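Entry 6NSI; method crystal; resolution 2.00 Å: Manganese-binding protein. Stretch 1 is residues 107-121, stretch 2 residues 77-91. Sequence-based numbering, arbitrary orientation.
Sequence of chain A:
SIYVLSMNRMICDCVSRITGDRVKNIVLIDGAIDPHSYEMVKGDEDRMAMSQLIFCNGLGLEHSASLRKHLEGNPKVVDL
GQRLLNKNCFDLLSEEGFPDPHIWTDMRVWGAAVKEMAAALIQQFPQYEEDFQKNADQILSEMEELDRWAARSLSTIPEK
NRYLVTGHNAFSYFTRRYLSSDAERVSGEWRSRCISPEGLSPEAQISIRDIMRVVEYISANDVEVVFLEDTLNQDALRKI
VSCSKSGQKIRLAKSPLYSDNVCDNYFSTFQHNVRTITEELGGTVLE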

# COMPACT_ATOMS: atom_id res chain seq x y z
N MET A 107 -4.80 5.46 4.84
CA MET A 107 -4.07 6.66 5.24
C MET A 107 -4.08 6.89 6.75
O MET A 107 -3.19 7.56 7.27
CB MET A 107 -4.65 7.88 4.50
CG MET A 107 -3.88 9.20 4.71
SD MET A 107 -2.16 9.23 4.13
CE MET A 107 -2.30 8.85 2.37
N ARG A 108 -5.05 6.33 7.47
CA ARG A 108 -4.98 6.41 8.93
C ARG A 108 -3.90 5.49 9.47
O ARG A 108 -3.13 5.87 10.37
CB ARG A 108 -6.32 6.08 9.56
CG ARG A 108 -6.30 6.14 11.08
CD ARG A 108 -7.41 5.29 11.68
NE ARG A 108 -7.07 3.87 11.70
CZ ARG A 108 -6.22 3.31 12.56
NH1 ARG A 108 -5.61 4.05 13.48
NH2 ARG A 108 -5.98 2.00 12.49
N VAL A 109 -3.82 4.27 8.94
CA VAL A 109 -2.78 3.34 9.38
C VAL A 109 -1.41 3.87 8.99
O VAL A 109 -0.48 3.89 9.80
CB VAL A 109 -3.06 1.93 8.81
CG1 VAL A 109 -1.98 0.92 9.25
CG2 VAL A 109 -4.45 1.43 9.26
N TRP A 110 -1.25 4.35 7.75
CA TRP A 110 0.06 4.86 7.33
C TRP A 110 0.44 6.11 8.11
O TRP A 110 1.63 6.37 8.31
CB TRP A 110 0.08 5.12 5.83
CG TRP A 110 1.47 5.00 5.23
CD1 TRP A 110 2.15 5.95 4.52
CD2 TRP A 110 2.35 3.86 5.30
NE1 TRP A 110 3.38 5.48 4.13
CE2 TRP A 110 3.53 4.19 4.60
CE3 TRP A 110 2.25 2.58 5.88
CZ2 TRP A 110 4.60 3.31 4.47
CZ3 TRP A 110 3.32 1.70 5.74
CH2 TRP A 110 4.48 2.07 5.05
N GLY A 111 -0.54 6.90 8.54
CA GLY A 111 -0.23 7.99 9.46
C GLY A 111 0.38 7.48 10.75
O GLY A 111 1.38 8.02 11.24
N ALA A 112 -0.22 6.43 11.33
CA ALA A 112 0.39 5.78 12.49
C ALA A 112 1.79 5.26 12.16
O ALA A 112 2.71 5.40 12.97
CB ALA A 112 -0.50 4.64 12.98
N ALA A 113 1.96 4.66 10.98
CA ALA A 113 3.29 4.25 10.53
C ALA A 113 4.25 5.43 10.52
O ALA A 113 5.39 5.34 10.99
CB ALA A 113 3.20 3.62 9.14
N VAL A 114 3.81 6.57 9.98
CA VAL A 114 4.67 7.74 9.95
C VAL A 114 4.99 8.21 11.37
O VAL A 114 6.10 8.69 11.64
CB VAL A 114 4.02 8.84 9.10
CG1 VAL A 114 4.74 10.16 9.26
CG2 VAL A 114 4.02 8.41 7.63
N LYS A 115 4.05 8.01 12.30
CA LYS A 115 4.30 8.38 13.71
C LYS A 115 5.48 7.56 14.22
O LYS A 115 6.30 8.12 14.92
CB LYS A 115 3.06 8.15 14.58
CG LYS A 115 2.84 9.23 15.63
CD LYS A 115 1.55 9.08 16.39
CE LYS A 115 0.37 8.91 15.46
NZ LYS A 115 0.07 10.15 14.71
N GLU A 116 5.55 6.28 13.86
CA GLU A 116 6.67 5.44 14.28
C GLU A 116 7.96 5.86 13.59
O GLU A 116 9.03 5.83 14.21
CB GLU A 116 6.36 3.98 14.00
CG GLU A 116 5.11 3.47 14.69
CD GLU A 116 5.23 3.54 16.20
OE1 GLU A 116 6.30 3.20 16.74
OE2 GLU A 116 4.24 3.96 16.84
N MET A 117 7.88 6.22 12.30
CA MET A 117 9.05 6.75 11.61
C MET A 117 9.64 7.94 12.36
O MET A 117 10.84 7.96 12.67
CB MET A 117 8.69 7.17 10.19
CG MET A 117 8.13 6.06 9.29
SD MET A 117 7.82 6.77 7.66
CE MET A 117 6.49 5.72 7.04
N ALA A 118 8.81 8.95 12.65
CA ALA A 118 9.28 10.13 13.37
C ALA A 118 9.91 9.75 14.70
O ALA A 118 11.02 10.20 15.02
CB ALA A 118 8.12 11.10 13.59
N ALA A 119 9.21 8.94 15.50
CA ALA A 119 9.75 8.56 16.80
C ALA A 119 11.10 7.87 16.63
O ALA A 119 12.09 8.26 17.26
CB ALA A 119 8.76 7.65 17.53
N ALA A 120 11.15 6.86 15.76
CA ALA A 120 12.39 6.15 15.49
C ALA A 120 13.50 7.10 15.06
O ALA A 120 14.65 6.97 15.50
CB ALA A 120 12.16 5.09 14.42
N LEU A 121 13.18 8.05 14.17
CA LEU A 121 14.20 8.98 13.70
C LEU A 121 14.69 9.86 14.84
O LEU A 121 15.90 10.08 15.00
CB LEU A 121 13.64 9.85 12.58
CG LEU A 121 13.66 9.24 11.19
CD1 LEU A 121 12.79 10.08 10.27
CD2 LEU A 121 15.08 9.12 10.65
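Stretch 2 77-91: VVDLGQRLLNKNCFD

Stretch 1 is helical throughout, from Met-107 to Leu-121, and its main-chain groups are largely spent on i to i+4 hydrogen bonds, so side chains carry most of the polar traffic with its neighbor. Stretch 2 enters as a strand, Val-77 to Asp-79, turns into a helix at Leu-80, and leaves through a type I turn from Leu-85 to Asn-88. The two helix axes cross at 103°, nearly perpendicular, and approach to 9.4 Å. Stretch 2 nevertheless runs broadly against the helix's numbering: by nearest CA atoms, Val-78 lies by Ala-120, Leu-80 by Ala-113, Cys-89 by Ala-112 and Phe-90 by Val-109.

The start of the second helix is capped from within. Asp-79 OD1 accepts from Gln-82 N at 2.9 Å, satisfying an amide that has no helical carbonyl to use, a task for which a short carboxylate is well suited. One turn along, Gln-82 NE2 donates to Asn-86 OD1 at 2.9 Å, while Leu-84 O receives Cys-89 N at 3.1 Å as the chain turns.

Leucines fill the crossing. Leu-84 is a knob set among Val-109, Ala-112, Ala-113 and Glu-116; its CD2 lies 3.5 Å from Ala-112 CB and its CD1 3.7 Å from Ala-113 CB. The small alanines let the branched side chain come close to the helix backbone. Leu-80 CD2 packs 3.7 Å from Met-117 CG and 3.9 Å from Glu-116 CB, so even the aliphatic part of the glutamate serves the apolar contact. Farther along, Ala-120 CB meets Val-78 CG2 at 3.9 Å. Toward the start of stretch 1, Val-109 CG2 touches Phe-90 CB at 4.0 Å, and Val-109 CG1 lies over one face of the Phe-90 ring.

Charge is settled around this apolar patch. Glu-116 OE2 accepts from Lys-87 NZ at 3.0 Å in a salt bridge, for which the lysine's length is useful because it reaches across from the turn. Glu-116 OE1 instead takes a hydrogen bond from a water at 2.8 Å; that water accepts from Arg-83 NH1 at 2.6 Å and also donates to Glu-116 O, whose distance to the water oxygen is 3.3 Å. Arginine and glutamate are thus joined through solvent. Arg-108 points sideways at its CB, but its long chain brings NH2 to Cys-89 O, 2.7 Å away with an angle of 166° at the hydrogen. The carbonyl lies near the guanidinium plane, as a good acceptor should, and this bond satisfies a main-chain oxygen in the loop beyond the turn.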

# COMPACT_ATOMS: atom_id res chain seq x y z
N VAL A 77 17.30 -2.09 11.83
CA VAL A 77 15.99 -2.25 11.21
C VAL A 77 14.91 -1.66 12.10
O VAL A 77 14.83 -1.98 13.30
CB VAL A 77 15.70 -3.73 10.89
CG1 VAL A 77 14.25 -3.89 10.51
CG2 VAL A 77 16.60 -4.22 9.75
N VAL A 78 14.09 -0.79 11.53
CA VAL A 78 12.83 -0.33 12.11
C VAL A 78 11.71 -1.04 11.36
O VAL A 78 11.49 -0.77 10.17
CB VAL A 78 12.68 1.20 12.01
CG1 VAL A 78 11.29 1.61 12.46
CG2 VAL A 78 13.77 1.91 12.82
N ASP A 79 11.02 -1.97 12.03
CA ASP A 79 9.95 -2.77 11.43
C ASP A 79 8.63 -2.05 11.71
O ASP A 79 7.99 -2.24 12.74
CB ASP A 79 9.95 -4.19 11.99
CG ASP A 79 8.95 -5.11 11.28
OD1 ASP A 79 7.87 -4.64 10.88
OD2 ASP A 79 9.25 -6.31 11.16
N LEU A 80 8.20 -1.22 10.75
CA LEU A 80 7.06 -0.34 10.98
C LEU A 80 5.79 -1.13 11.27
O LEU A 80 5.01 -0.77 12.16
CB LEU A 80 6.88 0.59 9.79
CG LEU A 80 8.02 1.60 9.60
CD1 LEU A 80 8.00 2.24 8.21
CD2 LEU A 80 7.98 2.68 10.70
N GLY A 81 5.55 -2.22 10.52
CA GLY A 81 4.35 -3.01 10.75
C GLY A 81 4.34 -3.73 12.09
O GLY A 81 3.29 -3.86 12.73
N GLN A 82 5.51 -4.19 12.54
CA GLN A 82 5.57 -4.85 13.84
C GLN A 82 5.38 -3.84 14.96
O GLN A 82 4.68 -4.12 15.94
CB GLN A 82 6.91 -5.57 14.00
CG GLN A 82 6.97 -6.43 15.25
CD GLN A 82 5.86 -7.47 15.28
OE1 GLN A 82 5.63 -8.18 14.29
NE2 GLN A 82 5.16 -7.56 16.41
N ARG A 83 5.99 -2.66 14.84
CA ARG A 83 5.79 -1.62 15.85
C ARG A 83 4.33 -1.19 15.92
O ARG A 83 3.78 -0.99 17.01
CB ARG A 83 6.70 -0.44 15.56
CG ARG A 83 8.18 -0.80 15.62
CD ARG A 83 9.06 0.43 15.74
NE ARG A 83 10.48 0.07 15.78
CZ ARG A 83 11.45 0.87 16.23
NH1 ARG A 83 11.16 2.08 16.69
NH2 ARG A 83 12.71 0.45 16.23
N LEU A 84 3.67 -1.07 14.76
CA LEU A 84 2.25 -0.76 14.76
C LEU A 84 1.44 -1.89 15.38
O LEU A 84 0.46 -1.65 16.10
CB LEU A 84 1.79 -0.47 13.33
CG LEU A 84 2.25 0.87 12.77
CD1 LEU A 84 1.74 1.02 11.35
CD2 LEU A 84 1.75 1.99 13.66
N LEU A 85 1.83 -3.14 15.12
CA LEU A 85 1.13 -4.27 15.73
C LEU A 85 1.38 -4.32 17.23
O LEU A 85 0.50 -4.74 17.99
CB LEU A 85 1.55 -5.58 15.06
CG LEU A 85 0.78 -5.98 13.80
CD1 LEU A 85 1.16 -7.39 13.35
CD2 LEU A 85 -0.73 -5.87 14.00
N ASN A 86 2.57 -3.88 17.68
CA ASN A 86 2.91 -3.87 19.10
C ASN A 86 1.98 -2.97 19.92
O ASN A 86 2.04 -3.00 21.15
CB ASN A 86 4.37 -3.40 19.29
CG ASN A 86 5.40 -4.50 19.00
OD1 ASN A 86 5.07 -5.59 18.53
ND2 ASN A 86 6.67 -4.21 19.30
N LYS A 87 1.13 -2.18 19.26
CA LYS A 87 0.25 -1.24 19.94
C LYS A 87 -1.21 -1.40 19.52
O LYS A 87 -2.02 -0.51 19.82
CB LYS A 87 0.71 0.20 19.70
CG LYS A 87 2.17 0.46 20.05
CD LYS A 87 2.75 1.61 19.24
CE LYS A 87 2.96 2.84 20.11
NZ LYS A 87 4.23 3.54 19.76
N ASN A 88 -1.57 -2.50 18.86
CA ASN A 88 -2.88 -2.68 18.24
C ASN A 88 -3.33 -1.38 17.57
O ASN A 88 -4.51 -1.00 17.66
CB ASN A 88 -3.91 -3.17 19.27
CG ASN A 88 -4.92 -4.16 18.67
OD1 ASN A 88 -4.81 -4.58 17.52
ND2 ASN A 88 -5.91 -4.54 19.47
N CYS A 89 -2.39 -0.68 16.92
CA CYS A 89 -2.74 0.48 16.11
C CYS A 89 -3.70 0.10 14.99
O CYS A 89 -4.51 0.93 14.55
CB CYS A 89 -1.48 1.13 15.52
SG CYS A 89 -0.39 1.95 16.73
N PHE A 90 -3.63 -1.14 14.52
CA PHE A 90 -4.53 -1.61 13.49
C PHE A 90 -4.75 -3.10 13.67
O PHE A 90 -4.05 -3.78 14.43
CB PHE A 90 -4.00 -1.31 12.08
CG PHE A 90 -2.92 -2.25 11.61
CD1 PHE A 90 -1.65 -2.19 12.15
CD2 PHE A 90 -3.17 -3.17 10.60
CE1 PHE A 90 -0.65 -3.04 11.72
CE2 PHE A 90 -2.18 -4.03 10.16
CZ PHE A 90 -0.91 -3.97 10.72
N ASP A 91 -5.76 -3.62 12.98
CA ASP A 91 -6.05 -5.04 12.95
C ASP A 91 -5.44 -5.62 11.68
O ASP A 91 -5.83 -5.23 10.57
CB ASP A 91 -7.56 -5.29 12.99
CG ASP A 91 -8.19 -4.84 14.31
OD1 ASP A 91 -7.50 -4.86 15.35
OD2 ASP A 91 -9.39 -4.46 14.29
O HOH W 1 9.03 3.53 16.56